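Glycerophosphodiester phosphodiesterase (PDB 3NO3) belongs to the glycerophosphodiester phosphodiesterase family, folds as a TIM barrel and holds a magnesium ion between acidic side chains. Local coordinates at residues A[91-94]-A[95-98]; A[183-186]-A[187-190]; A[65-68]-A[69-72]; A[155-158]-A[159-163]. All blocks are in the same frame, centred on the assembly; numbering follows the deposited sequence.

Contact 1 of 4, residues A[91-94]-A[95-98]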
ATOM      1  N   ARG A  91     -15.783  -5.241  -0.671  1.00 17.79           N
ATOM      2  CA  ARG A  91     -16.180  -3.816  -0.630  1.00 18.84           C
ATOM      3  C   ARG A  91     -15.482  -3.011  -1.744  1.00 19.45           C
ATOM      4  O   ARG A  91     -16.124  -2.236  -2.446  1.00 19.93           O
ATOM      5  CB  ARG A  91     -15.873  -3.208   0.760  1.00 19.86           C
ATOM      6  CG  ARG A  91     -16.405  -1.753   0.979  1.00 20.51           C
ATOM      7  CD  ARG A  91     -17.895  -1.696   1.048  1.00 22.79           C
ATOM      8  NE  ARG A  91     -18.443  -0.350   0.946  1.00 25.78           N
ATOM      9  CZ  ARG A  91     -18.785   0.280  -0.186  1.00 27.50           C
ATOM     10  NH1 ARG A  91     -18.598  -0.244  -1.400  1.00 26.83           N
ATOM     11  NH2 ARG A  91     -19.312   1.499  -0.103  1.00 29.07           N
ATOM     12  N   ALA A  92     -14.188  -3.259  -1.926  1.00 19.31           N
ATOM     13  CA  ALA A  92     -13.383  -2.575  -2.951  1.00 19.60           C
ATOM     14  C   ALA A  92     -13.881  -2.823  -4.351  1.00 20.33           C
ATOM     15  O   ALA A  92     -13.847  -1.901  -5.192  1.00 21.01           O
ATOM     16  CB  ALA A  92     -11.922  -2.962  -2.829  1.00 18.52           C
ATOM     17  N   LYS A  93     -14.409  -4.012  -4.598  1.00 21.56           N
ATOM     18  CA  LYS A  93     -14.996  -4.305  -5.902  1.00 23.93           C
ATOM     19  C   LYS A  93     -16.113  -3.347  -6.330  1.00 24.94           C
ATOM     20  O   LYS A  93     -16.181  -3.000  -7.505  1.00 26.24           O
ATOM     21  CB  LYS A  93     -15.515  -5.750  -5.978  1.00 24.59           C
ATOM     22  CG  LYS A  93     -15.986  -6.206  -7.395  1.00 27.58           C
ATOM     23  CD  LYS A  93     -14.796  -6.279  -8.377  1.00 26.15           C
ATOM     24  CE  LYS A  93     -15.179  -6.883  -9.715  1.00 28.33           C
ATOM     25  NZ  LYS A  93     -14.051  -6.725 -10.697  1.00 25.15           N
ATOM     26  N   LYS A  94     -16.965  -2.928  -5.405  1.00 26.06           N
ATOM     27  CA  LYS A  94     -18.014  -1.957  -5.718  1.00 27.87           C
ATOM     28  C   LYS A  94     -17.518  -0.492  -5.842  1.00 28.18           C
ATOM     29  O   LYS A  94     -18.264   0.362  -6.335  1.00 28.53           O
ATOM     30  CB  LYS A  94     -19.089  -1.990  -4.660  1.00 28.75           C
ATOM     31  CG  LYS A  94     -19.733  -3.343  -4.350  1.00 32.42           C
ATOM     32  CD  LYS A  94     -20.877  -3.106  -3.353  1.00 38.25           C
ATOM     33  CE  LYS A  94     -21.156  -4.269  -2.438  1.00 40.09           C
ATOM     34  NZ  LYS A  94     -20.336  -4.219  -1.173  1.00 43.40           N
ATOM     35  N   LEU A  95     -16.298  -0.208  -5.362  1.00 26.51           N
ATOM     36  CA  LEU A  95     -15.690   1.128  -5.419  1.00 26.64           C
ATOM     37  C   LEU A  95     -14.771   1.227  -6.638  1.00 28.24           C
ATOM     38  O   LEU A  95     -13.550   0.975  -6.557  1.00 25.49           O
ATOM     39  CB  LEU A  95     -14.928   1.407  -4.121  1.00 25.36           C
ATOM     40  CG  LEU A  95     -15.732   1.379  -2.816  1.00 23.33           C
ATOM     41  CD1 LEU A  95     -14.737   1.383  -1.650  1.00 17.87           C
ATOM     42  CD2 LEU A  95     -16.738   2.523  -2.721  1.00 25.79           C
ATOM     43  N   LYS A  96     -15.366   1.598  -7.774  1.00 30.13           N
ATOM     44  CA  LYS A  96     -14.717   1.432  -9.083  1.00 32.40           C
ATOM     45  C   LYS A  96     -13.569   2.406  -9.411  1.00 32.86           C
ATOM     46  O   LYS A  96     -12.653   2.083 -10.166  1.00 33.74           O
ATOM     47  CB  LYS A  96     -15.776   1.518 -10.207  1.00 34.30           C
ATOM     48  CG  LYS A  96     -16.900   0.454 -10.130  1.00 36.78           C
ATOM     49  CD  LYS A  96     -16.378  -0.978 -10.218  1.00 36.99           C
ATOM     50  CE  LYS A  96     -17.553  -2.028 -10.234  1.00 39.66           C
ATOM     51  NZ  LYS A  96     -17.061  -3.448 -10.332  1.00 37.21           N
ATOM     52  N   ASN A  97     -13.623   3.576  -8.820  1.00 33.11           N
ATOM     53  CA  ASN A  97     -12.660   4.628  -9.078  1.00 34.11           C
ATOM     54  C   ASN A  97     -11.249   4.439  -8.453  1.00 32.85           C
ATOM     55  O   ASN A  97     -10.368   5.245  -8.733  1.00 34.82           O
ATOM     56  CB  ASN A  97     -13.267   5.961  -8.558  1.00 34.94           C
ATOM     57  CG  ASN A  97     -13.517   5.945  -6.997  1.00 35.68           C
ATOM     58  OD1 ASN A  97     -13.676   4.849  -6.392  1.00 33.28           O
ATOM     59  ND2 ASN A  97     -13.588   7.146  -6.376  1.00 34.59           N
ATOM     60  N   ILE A  98     -11.023   3.436  -7.606  1.00 30.47           N
ATOM     61  CA  ILE A  98      -9.837   3.473  -6.763  1.00 28.83           C
ATOM     62  C   ILE A  98      -8.911   2.273  -6.943  1.00 26.52           C
ATOM     63  O   ILE A  98      -9.350   1.155  -7.128  1.00 25.88           O
ATOM     64  CB  ILE A  98     -10.240   3.716  -5.301  1.00 28.87           C
ATOM     65  CG1 ILE A  98      -9.083   4.318  -4.490  1.00 30.76           C
ATOM     66  CG2 ILE A  98     -10.821   2.478  -4.649  1.00 28.39           C
ATOM     67  CD1 ILE A  98      -9.606   5.247  -3.406  1.00 33.17           C
TER
HETATM   68  O   HOH W   1     -13.743  -3.540 -10.744  1.00 16.00           O
HETATM   69  O   HOH W   2     -18.094   3.015  -7.849  1.00 40.84           O
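Leu95 N and Lys96 NZ reach back to the carbonyl oxygens of Ala92 and Lys93 in the last turn of helix 85-94, and two waters add further bridges. The backbone N of Leu95 donates to Ala92 O at 3.0 Å, bent to 138° at the hydrogen. Lys96 folds back at chi2 (-60°), which carries its NZ to Lys93 O, 3.0 Å away. Of the waters, one accepts from Lys93 NZ and, weakly, from Lys96 NZ, and the other bridges Lys94 O and Lys96 N.

The two ammonium groups stand 4.5 Å apart from NZ of Lys93 to NZ of Lys96. Each has an oxygen to turn to, since Lys93 NZ also donates to Lys128 O, and the shared water would probably soften their mutual repulsion.

Van der Waals packing involves Leu95 and the guanidinium of Arg91. The branched end of Leu95 lies against this group, with CG 3.6 Å from Arg91 NH1 and CD1 above one face near its rim. A salt bridge from Arg91 NE to Glu28 ties the same group to helix 24-32, where Leu95 also packs on Leu27 and Ser31.

With a type I turn from Leu95 to Ile98 leading into strand 99-104, this is an alpha-to-beta connection of the TIM barrel.

Contact 2 of 4, residues A[183-186]-A[187-190]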
ATOM      1  N   GLN A 183      15.268  12.084   0.015  1.00 29.78           N
ATOM      2  CA  GLN A 183      16.119  13.256   0.341  1.00 31.45           C
ATOM      3  C   GLN A 183      17.607  12.929   0.309  1.00 32.10           C
ATOM      4  O   GLN A 183      18.386  13.703  -0.244  1.00 32.49           O
ATOM      5  CB  GLN A 183      15.772  13.832   1.701  1.00 31.69           C
ATOM      6  CG  GLN A 183      14.394  14.475   1.752  1.00 32.93           C
ATOM      7  CD  GLN A 183      13.969  14.884   3.165  1.00 34.02           C
ATOM      8  OE1 GLN A 183      14.307  14.223   4.140  1.00 33.62           O
ATOM      9  NE2 GLN A 183      13.228  15.986   3.267  1.00 36.53           N
ATOM     10  N   SER A 184      17.994  11.794   0.885  1.00 32.27           N
ATOM     11  CA  SER A 184      19.390  11.309   0.840  1.00 33.29           C
ATOM     12  C   SER A 184      19.900  10.894  -0.539  1.00 32.89           C
ATOM     13  O   SER A 184      21.095  10.948  -0.756  1.00 33.27           O
ATOM     14  CB  SER A 184      19.577  10.107   1.762  1.00 33.35           C
ATOM     15  OG  SER A 184      19.361  10.494   3.099  1.00 36.49           O
ATOM     16  N   HIS A 185      19.011  10.427  -1.416  1.00 32.12           N
ATOM     17  CA  HIS A 185      19.334  10.004  -2.792  1.00 32.31           C
ATOM     18  C   HIS A 185      18.452  10.812  -3.751  1.00 33.14           C
ATOM     19  O   HIS A 185      17.487  10.261  -4.331  1.00 29.92           O
ATOM     20  CB  HIS A 185      19.092   8.505  -2.982  1.00 32.07           C
ATOM     21  CG  HIS A 185      20.003   7.642  -2.171  1.00 33.63           C
ATOM     22  ND1 HIS A 185      19.674   7.198  -0.905  1.00 33.42           N
ATOM     23  CD2 HIS A 185      21.243   7.161  -2.435  1.00 34.41           C
ATOM     24  CE1 HIS A 185      20.671   6.463  -0.435  1.00 33.84           C
ATOM     25  NE2 HIS A 185      21.638   6.436  -1.337  1.00 35.02           N
ATOM     26  N   PRO A 186      18.770  12.136  -3.915  1.00 34.58           N
ATOM     27  CA  PRO A 186      17.867  13.032  -4.666  1.00 35.26           C
ATOM     28  C   PRO A 186      17.734  12.763  -6.172  1.00 34.77           C
ATOM     29  O   PRO A 186      16.809  13.310  -6.754  1.00 35.24           O
ATOM     30  CB  PRO A 186      18.442  14.449  -4.402  1.00 36.77           C
ATOM     31  CG  PRO A 186      19.893  14.203  -4.075  1.00 37.10           C
ATOM     32  CD  PRO A 186      19.954  12.860  -3.398  1.00 36.17           C
ATOM     33  N   ASP A 187      18.611  11.937  -6.767  1.00 34.19           N
ATOM     34  CA  ASP A 187      18.497  11.527  -8.180  1.00 34.18           C
ATOM     35  C   ASP A 187      17.682  10.270  -8.427  1.00 31.49           C
ATOM     36  O   ASP A 187      17.422   9.951  -9.585  1.00 31.16           O
ATOM     37  CB  ASP A 187      19.880  11.332  -8.833  1.00 35.41           C
ATOM     38  CG  ASP A 187      20.640  12.655  -9.032  1.00 40.69           C
ATOM     39  OD1 ASP A 187      20.140  13.767  -8.665  1.00 42.16           O
ATOM     40  OD2 ASP A 187      21.755  12.559  -9.592  1.00 47.25           O
ATOM     41  N   TRP A 188      17.288   9.538  -7.381  1.00 29.20           N
ATOM     42  CA  TRP A 188      16.535   8.303  -7.604  1.00 27.19           C
ATOM     43  C   TRP A 188      15.156   8.509  -8.262  1.00 26.64           C
ATOM     44  O   TRP A 188      14.724   7.654  -9.041  1.00 26.45           O
ATOM     45  CB  TRP A 188      16.459   7.488  -6.314  1.00 26.23           C
ATOM     46  CG  TRP A 188      17.712   6.751  -5.963  1.00 25.58           C
ATOM     47  CD1 TRP A 188      18.880   6.651  -6.698  1.00 27.53           C
ATOM     48  CD2 TRP A 188      17.893   5.915  -4.825  1.00 26.98           C
ATOM     49  NE1 TRP A 188      19.769   5.833  -6.061  1.00 27.87           N
ATOM     50  CE2 TRP A 188      19.191   5.362  -4.910  1.00 27.99           C
ATOM     51  CE3 TRP A 188      17.092   5.590  -3.727  1.00 27.85           C
ATOM     52  CZ2 TRP A 188      19.708   4.503  -3.934  1.00 29.96           C
ATOM     53  CZ3 TRP A 188      17.605   4.720  -2.753  1.00 29.03           C
ATOM     54  CH2 TRP A 188      18.903   4.175  -2.878  1.00 28.97           C
ATOM     55  N   VAL A 189      14.472   9.621  -7.994  1.00 26.20           N
ATOM     56  CA  VAL A 189      13.168   9.837  -8.644  1.00 26.07           C
ATOM     57  C   VAL A 189      13.302   9.973 -10.176  1.00 27.35           C
ATOM     58  O   VAL A 189      12.596   9.296 -10.926  1.00 28.14           O
ATOM     59  CB  VAL A 189      12.398  11.021  -7.975  1.00 26.02           C
ATOM     60  CG1 VAL A 189      11.136  11.378  -8.741  1.00 25.90           C
ATOM     61  CG2 VAL A 189      12.028  10.601  -6.567  1.00 24.56           C
ATOM     62  N   LYS A 190      14.273  10.776 -10.609  1.00 28.97           N
ATOM     63  CA  LYS A 190      14.621  10.928 -12.022  1.00 30.23           C
ATOM     64  C   LYS A 190      15.020   9.581 -12.633  1.00 29.12           C
ATOM     65  O   LYS A 190      14.544   9.240 -13.721  1.00 29.32           O
ATOM     66  CB  LYS A 190      15.750  11.965 -12.174  1.00 32.05           C
ATOM     67  CG  LYS A 190      16.309  12.126 -13.608  1.00 36.05           C
ATOM     68  CD  LYS A 190      17.347  13.292 -13.723  1.00 40.28           C
ATOM     69  CE  LYS A 190      18.813  12.843 -13.467  1.00 41.47           C
TER
HETATM   70  O   HOH W   3      15.026  11.005  -5.387  1.00 27.80           O
HETATM   71  O   HOH W   4      15.376  12.912  -8.914  1.00 33.05           O
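His185 and Trp188 are the ends of a type I beta turn that links helix 179-184 to helix 188-194. The chain leaves helical geometry at His185, and Trp188 N closes the turn on His185 O at 3.1 Å with a nearly straight N-H...O angle of 165°. His185 O also receives a proton from a water that accepts from Val189 N, while a second water joins Pro186 O to Lys190 N. The waters thus extend the bonding from the turn into the first turn of the second helix.

Outside the turn, the two aromatic side chains run side by side in the same direction. Both have CG beside their own backbone N, and the rings come to lie almost flat on each other. The imidazole and the six-membered ring of the indole form an offset stack, with centroids 3.8 Å apart and planes 7° from parallel. His185 CB sits over the same indole, 3.6 Å from the centroid of its six-membered ring, in a CH-pi contact, so methylene and imidazole together cover one face of the Trp188 ring. A weak bond from His185 ND1 to Val181 O ties the imidazole back to the preceding helix.

The whole is a tight type I turn between two consecutive helices at the surface of the TIM-barrel protein, closed by one backbone bond and overlaid by an aromatic stack.

Contact 3 of 4, residues A[65-68]-A[69-72]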
ATOM      1  N   SER A  65       0.867 -16.088  14.114  1.00 15.17           N
ATOM      2  CA  SER A  65       0.910 -17.346  14.841  1.00 14.50           C
ATOM      3  C   SER A  65      -0.420 -17.707  15.451  1.00 14.66           C
ATOM      4  O   SER A  65      -0.508 -18.776  16.051  1.00 15.10           O
ATOM      5  CB  SER A  65       2.068 -17.376  15.866  1.00 15.83           C
ATOM      6  OG  SER A  65       1.962 -16.371  16.859  1.00 15.44           O
ATOM      7  N   CYS A  66      -1.469 -16.863  15.261  1.00 14.76           N
ATOM      8  CA  CYS A  66      -2.773 -17.110  15.861  1.00 15.09           C
ATOM      9  C   CYS A  66      -3.697 -17.668  14.765  1.00 14.26           C
ATOM     10  O   CYS A  66      -3.544 -17.331  13.609  1.00 14.09           O
ATOM     11  CB  CYS A  66      -3.376 -15.835  16.443  1.00 15.12           C
ATOM     12  SG  CYS A  66      -2.675 -15.463  18.037  1.00 18.22           S
ATOM     13  N   THR A  67      -4.683 -18.448  15.128  1.00 15.09           N
ATOM     14  CA  THR A  67      -5.732 -18.815  14.165  1.00 16.89           C
ATOM     15  C   THR A  67      -6.715 -17.662  13.958  1.00 17.54           C
ATOM     16  O   THR A  67      -6.865 -16.783  14.814  1.00 17.18           O
ATOM     17  CB  THR A  67      -6.536 -20.006  14.617  1.00 17.27           C
ATOM     18  OG1 THR A  67      -7.193 -19.657  15.841  1.00 19.81           O
ATOM     19  CG2 THR A  67      -5.646 -21.291  14.750  1.00 18.47           C
ATOM     20  N   TYR A  68      -7.383 -17.652  12.805  1.00 18.10           N
ATOM     21  CA  TYR A  68      -8.403 -16.627  12.545  1.00 17.32           C
ATOM     22  C   TYR A  68      -9.514 -16.630  13.630  1.00 17.52           C
ATOM     23  O   TYR A  68      -9.983 -15.557  14.064  1.00 17.53           O
ATOM     24  CB  TYR A  68      -8.965 -16.732  11.119  1.00 16.74           C
ATOM     25  CG  TYR A  68     -10.076 -15.749  10.876  1.00 15.60           C
ATOM     26  CD1 TYR A  68      -9.844 -14.361  10.921  1.00 14.96           C
ATOM     27  CD2 TYR A  68     -11.377 -16.189  10.700  1.00 17.81           C
ATOM     28  CE1 TYR A  68     -10.867 -13.444  10.765  1.00 15.16           C
ATOM     29  CE2 TYR A  68     -12.430 -15.278  10.530  1.00 18.28           C
ATOM     30  CZ  TYR A  68     -12.172 -13.916  10.565  1.00 15.96           C
ATOM     31  OH  TYR A  68     -13.229 -13.053  10.415  1.00 16.76           O
ATOM     32  N   ASP A  69      -9.901 -17.809  14.090  1.00 19.06           N
ATOM     33  CA  ASP A  69     -10.888 -17.958  15.171  0.60 20.22           C
ATOM     34  C   ASP A  69     -10.532 -17.181  16.441  1.00 20.93           C
ATOM     35  O   ASP A  69     -11.425 -16.582  17.077  1.00 22.51           O
ATOM     36  CB  ASP A  69     -11.094 -19.442  15.534  0.60 21.37           C
ATOM     37  CG  ASP A  69     -12.340 -19.672  16.363  0.60 23.33           C
ATOM     38  OD1 ASP A  69     -13.430 -19.430  15.829  0.60 21.93           O
ATOM     39  OD2 ASP A  69     -12.235 -20.079  17.546  0.60 28.77           O
ATOM     40  N   GLU A  70      -9.244 -17.188  16.831  1.00 20.48           N
ATOM     41  CA  GLU A  70      -8.774 -16.377  17.992  1.00 21.81           C
ATOM     42  C   GLU A  70      -8.926 -14.851  17.752  1.00 20.32           C
ATOM     43  O   GLU A  70      -9.089 -14.084  18.697  1.00 21.69           O
ATOM     44  CB  GLU A  70      -7.286 -16.622  18.288  1.00 22.42           C
ATOM     45  CG  GLU A  70      -6.916 -17.942  18.852  1.00 25.76           C
ATOM     46  CD  GLU A  70      -5.390 -18.083  18.993  1.00 29.55           C
ATOM     47  OE1 GLU A  70      -4.844 -17.618  20.009  1.00 35.56           O
ATOM     48  OE2 GLU A  70      -4.742 -18.650  18.094  1.00 27.03           O
ATOM     49  N   LEU A  71      -8.824 -14.408  16.493  1.00 18.38           N
ATOM     50  CA  LEU A  71      -8.755 -12.984  16.149  1.00 18.07           C
ATOM     51  C   LEU A  71     -10.070 -12.349  15.680  1.00 17.77           C
ATOM     52  O   LEU A  71     -10.170 -11.112  15.637  1.00 18.14           O
ATOM     53  CB  LEU A  71      -7.726 -12.778  15.016  1.00 17.43           C
ATOM     54  CG  LEU A  71      -6.291 -13.293  15.269  1.00 18.27           C
ATOM     55  CD1 LEU A  71      -5.556 -13.232  13.944  1.00 16.64           C
ATOM     56  CD2 LEU A  71      -5.566 -12.485  16.360  1.00 17.27           C
ATOM     57  N   LYS A  72     -11.031 -13.176  15.294  1.00 16.82           N
ATOM     58  CA  LYS A  72     -12.135 -12.711  14.432  1.00 18.38           C
ATOM     59  C   LYS A  72     -13.093 -11.717  14.998  1.00 20.03           C
ATOM     60  O   LYS A  72     -13.748 -11.008  14.232  1.00 19.45           O
ATOM     61  CB  LYS A  72     -12.969 -13.888  13.905  1.00 17.99           C
ATOM     62  CG  LYS A  72     -13.747 -14.724  14.911  1.00 20.51           C
ATOM     63  CD  LYS A  72     -14.383 -15.986  14.185  1.00 25.89           C
ATOM     64  CE  LYS A  72     -15.508 -16.647  14.968  1.00 30.33           C
ATOM     65  NZ  LYS A  72     -15.331 -16.577  16.421  1.00 34.04           N
TER
HETATM   66  O   HOH W   5     -13.190 -10.797  11.650  1.00 17.75           O
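The side chain of Glu70 turns back beyond the start of its own short helix to take the backbone N-H of Thr67, with OE2 3.0 Å from Thr67 N. The bond is fairly straight (155°) and reaches OE2 on its anti side, somewhat out of the carboxylate plane. The reciprocal link is weak: Glu70 N lies 3.4 Å from Thr67 OG1, which chi1 of 62° places between the backbone N and the carbonyl carbon, facing the helix start. The pair forms a capping box with Thr67 as N-cap. The carboxylate also lies alongside Cys66, whose SG is 3.6 Å from Glu70 OE1.

One residue further on, Tyr68 lays its ring across the side chain of Lys72. The Lys72 CB stands 3.4 Å from Tyr68 CZ, over the face and toward its rim, in a CH-pi contact. A water lies 2.6 Å from Tyr68 OH and is also near Lys72 O, bridging ring and backbone. Beyond CB the lysine leads away from the tyrosine; its weak salt bridge to Asp69 OD1 is doubtful, because Asp69 is modelled in two conformers.

Leu71 N donates to Tyr68 O at 2.9 Å, while the leucine side chain turns inward, with CD2 4.0 Å from Cys66 CB, and packs on Lys61 and Leu82.

The helix start therefore offers N-H groups to an acid and a hydroxyl, and these groups would probably favour the acid's negative charge; the capping is lopsided, resting more on the Glu70 carboxylate than on the Thr67 hydroxyl.

Contact 4 of 4, residues A[155-158]-A[159-163]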
ATOM      1  N   VAL A 155       4.574  -4.007  -8.820  1.00 17.56           N
ATOM      2  CA  VAL A 155       5.240  -4.427  -7.606  1.00 15.93           C
ATOM      3  C   VAL A 155       6.328  -3.382  -7.213  1.00 17.05           C
ATOM      4  O   VAL A 155       7.251  -3.127  -8.015  1.00 17.52           O
ATOM      5  CB  VAL A 155       5.893  -5.799  -7.718  1.00 16.64           C
ATOM      6  CG1 VAL A 155       6.432  -6.197  -6.368  1.00 12.33           C
ATOM      7  CG2 VAL A 155       4.908  -6.875  -8.264  1.00 14.54           C
ATOM      8  N   SER A 156       6.226  -2.785  -6.012  1.00 15.99           N
ATOM      9  CA  SER A 156       7.212  -1.820  -5.528  1.00 16.39           C
ATOM     10  C   SER A 156       7.854  -2.258  -4.217  1.00 17.54           C
ATOM     11  O   SER A 156       7.192  -2.850  -3.359  1.00 18.21           O
ATOM     12  CB  SER A 156       6.632  -0.429  -5.386  1.00 17.05           C
ATOM     13  OG  SER A 156       6.057  -0.032  -6.581  1.00 20.22           O
ATOM     14  N   TYR A 157       9.138  -1.946  -4.055  1.00 17.12           N
ATOM     15  CA  TYR A 157       9.850  -2.300  -2.843  1.00 16.83           C
ATOM     16  C   TYR A 157       9.710  -1.177  -1.834  1.00 17.46           C
ATOM     17  O   TYR A 157       9.829  -0.003  -2.215  1.00 18.29           O
ATOM     18  CB  TYR A 157      11.308  -2.480  -3.164  1.00 17.37           C
ATOM     19  CG  TYR A 157      12.192  -3.083  -2.120  1.00 16.57           C
ATOM     20  CD1 TYR A 157      11.828  -4.252  -1.423  1.00 18.41           C
ATOM     21  CD2 TYR A 157      13.454  -2.588  -1.913  1.00 20.89           C
ATOM     22  CE1 TYR A 157      12.667  -4.827  -0.526  1.00 20.06           C
ATOM     23  CE2 TYR A 157      14.327  -3.185  -1.031  1.00 21.83           C
ATOM     24  CZ  TYR A 157      13.941  -4.314  -0.358  1.00 23.81           C
ATOM     25  OH  TYR A 157      14.807  -4.860   0.531  1.00 22.37           O
ATOM     26  N   LEU A 158       9.526  -1.519  -0.546  1.00 16.90           N
ATOM     27  CA  LEU A 158       9.411  -0.518   0.521  1.00 17.07           C
ATOM     28  C   LEU A 158      10.688  -0.199   1.300  1.00 18.34           C
ATOM     29  O   LEU A 158      10.749   0.823   1.949  1.00 18.51           O
ATOM     30  CB  LEU A 158       8.315  -0.916   1.527  1.00 16.57           C
ATOM     31  CG  LEU A 158       6.869  -0.695   1.092  1.00 16.04           C
ATOM     32  CD1 LEU A 158       5.960  -1.526   2.040  1.00 14.07           C
ATOM     33  CD2 LEU A 158       6.470   0.795   1.114  1.00 16.06           C
ATOM     34  N   ASN A 159      11.702  -1.057   1.262  1.00 18.68           N
ATOM     35  CA  ASN A 159      12.710  -1.032   2.359  1.00 20.21           C
ATOM     36  C   ASN A 159      13.824   0.006   2.222  1.00 21.73           C
ATOM     37  O   ASN A 159      14.507   0.325   3.219  1.00 23.38           O
ATOM     38  CB  ASN A 159      13.303  -2.422   2.536  1.00 20.04           C
ATOM     39  CG  ASN A 159      13.982  -2.590   3.861  1.00 23.04           C
ATOM     40  OD1 ASN A 159      13.352  -2.406   4.869  1.00 23.80           O
ATOM     41  ND2 ASN A 159      15.300  -2.890   3.866  1.00 23.78           N
ATOM     42  N   GLY A 160      14.041   0.528   1.010  1.00 21.37           N
ATOM     43  CA  GLY A 160      14.776   1.771   0.854  1.00 22.57           C
ATOM     44  C   GLY A 160      16.248   1.668   0.457  1.00 23.79           C
ATOM     45  O   GLY A 160      16.860   2.708   0.198  1.00 25.13           O
ATOM     46  N   GLU A 161      16.812   0.462   0.335  1.00 23.62           N
ATOM     47  CA  GLU A 161      18.278   0.344   0.196  1.00 23.85           C
ATOM     48  C   GLU A 161      18.753   0.053  -1.225  1.00 24.36           C
ATOM     49  O   GLU A 161      19.923   0.123  -1.470  1.00 24.84           O
ATOM     50  CB  GLU A 161      18.868  -0.679   1.200  1.00 24.41           C
ATOM     51  CG  GLU A 161      18.768  -2.179   0.840  1.00 23.51           C
ATOM     52  CD  GLU A 161      17.370  -2.777   0.983  1.00 22.31           C
ATOM     53  OE1 GLU A 161      16.452  -2.105   1.511  1.00 24.49           O
ATOM     54  OE2 GLU A 161      17.184  -3.946   0.573  1.00 24.57           O
ATOM     55  N   LEU A 162      17.852  -0.264  -2.141  1.00 23.37           N
ATOM     56  CA  LEU A 162      18.215  -0.654  -3.497  1.00 24.05           C
ATOM     57  C   LEU A 162      17.939   0.503  -4.444  1.00 23.27           C
ATOM     58  O   LEU A 162      16.896   1.161  -4.325  1.00 22.57           O
ATOM     59  CB  LEU A 162      17.441  -1.929  -3.884  1.00 22.82           C
ATOM     60  CG  LEU A 162      17.908  -3.228  -3.182  1.00 23.43           C
ATOM     61  CD1 LEU A 162      17.093  -4.385  -3.688  1.00 21.14           C
ATOM     62  CD2 LEU A 162      19.428  -3.510  -3.393  1.00 25.82           C
ATOM     63  N   SER A 163      18.871   0.759  -5.371  1.00 23.76           N
ATOM     64  CA  SER A 163      18.740   1.837  -6.344  1.00 24.19           C
ATOM     65  C   SER A 163      17.681   1.441  -7.364  1.00 24.27           C
ATOM     66  O   SER A 163      17.347   0.252  -7.479  1.00 22.23           O
ATOM     67  CB  SER A 163      20.059   2.058  -7.062  1.00 25.64           C
ATOM     68  OG  SER A 163      20.332   0.961  -7.933  1.00 25.37           O
TER
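Tyr157 OH donates to Glu161 OE2 across 2.5 Å, a short bond that uses the syn lone pair of the carboxylate. The acid comes in at the edge of the ring, and the two planes are turned 68° from each other. Beside the hydroxyl, Asn159 CB packs at 3.5 Å from Tyr157 OH. The backbone N of Asn159 lies over the centre of one ring face; it is buried here with no hydrogen-bond partner in the model. Leu162 adds an apolar touch, its CD1 4.0 Å from Tyr157 CE2.

Asn159 also positions the carboxylate: its ND2 donates to Glu161 OE1 at 2.7 Å from above the carboxylate plane, so each oxygen of Glu161 is held by a different neighbour. The glutamate can meet both because its CG is flanked by both backbone neighbours of CA (chi1 80°), and a bend at chi2 turns the acid back toward the ring. Between the two polar residues the chain passes through Gly160 with a positive phi of 100°, a backbone geometry suited to glycine.

Farther out, the tyrosine ring packs on Met140 and on Leu167 of helix 164-169, and the loop ends at Ser163, the N-cap of that helix. The far end of the Leu158 side chain leads away from this cluster, to within about 4 Å of a bound glycerol and about 6 Å of a magnesium ion. The loop is a beta-to-alpha connection at the C-terminal end of barrel strand 155-157, the end of a TIM barrel where active sites lie.

Overall arrangement
From the N terminus, contact 3 comes first, at the start of the short helix 68-71, about 23 Å from the centre of the chain. Contact 1 follows at the end of helix 85-94, where the chain turns into strand 99-104. Contact 4 leads from strand 155-157 toward helix 164-169, and contact 2 joins helices 179-184 and 188-194. Each is local, within one continuous run of chain, and the four stand in series, without nesting or crossing. Contacts 2 and 4 touch: Trp188 packs on Gly160, Leu162 and Ser163, joining the two loops. Contact 1 lies across the chain's centre from both, and contacts 2 and 3 are farthest apart, with centres about 42 Å apart.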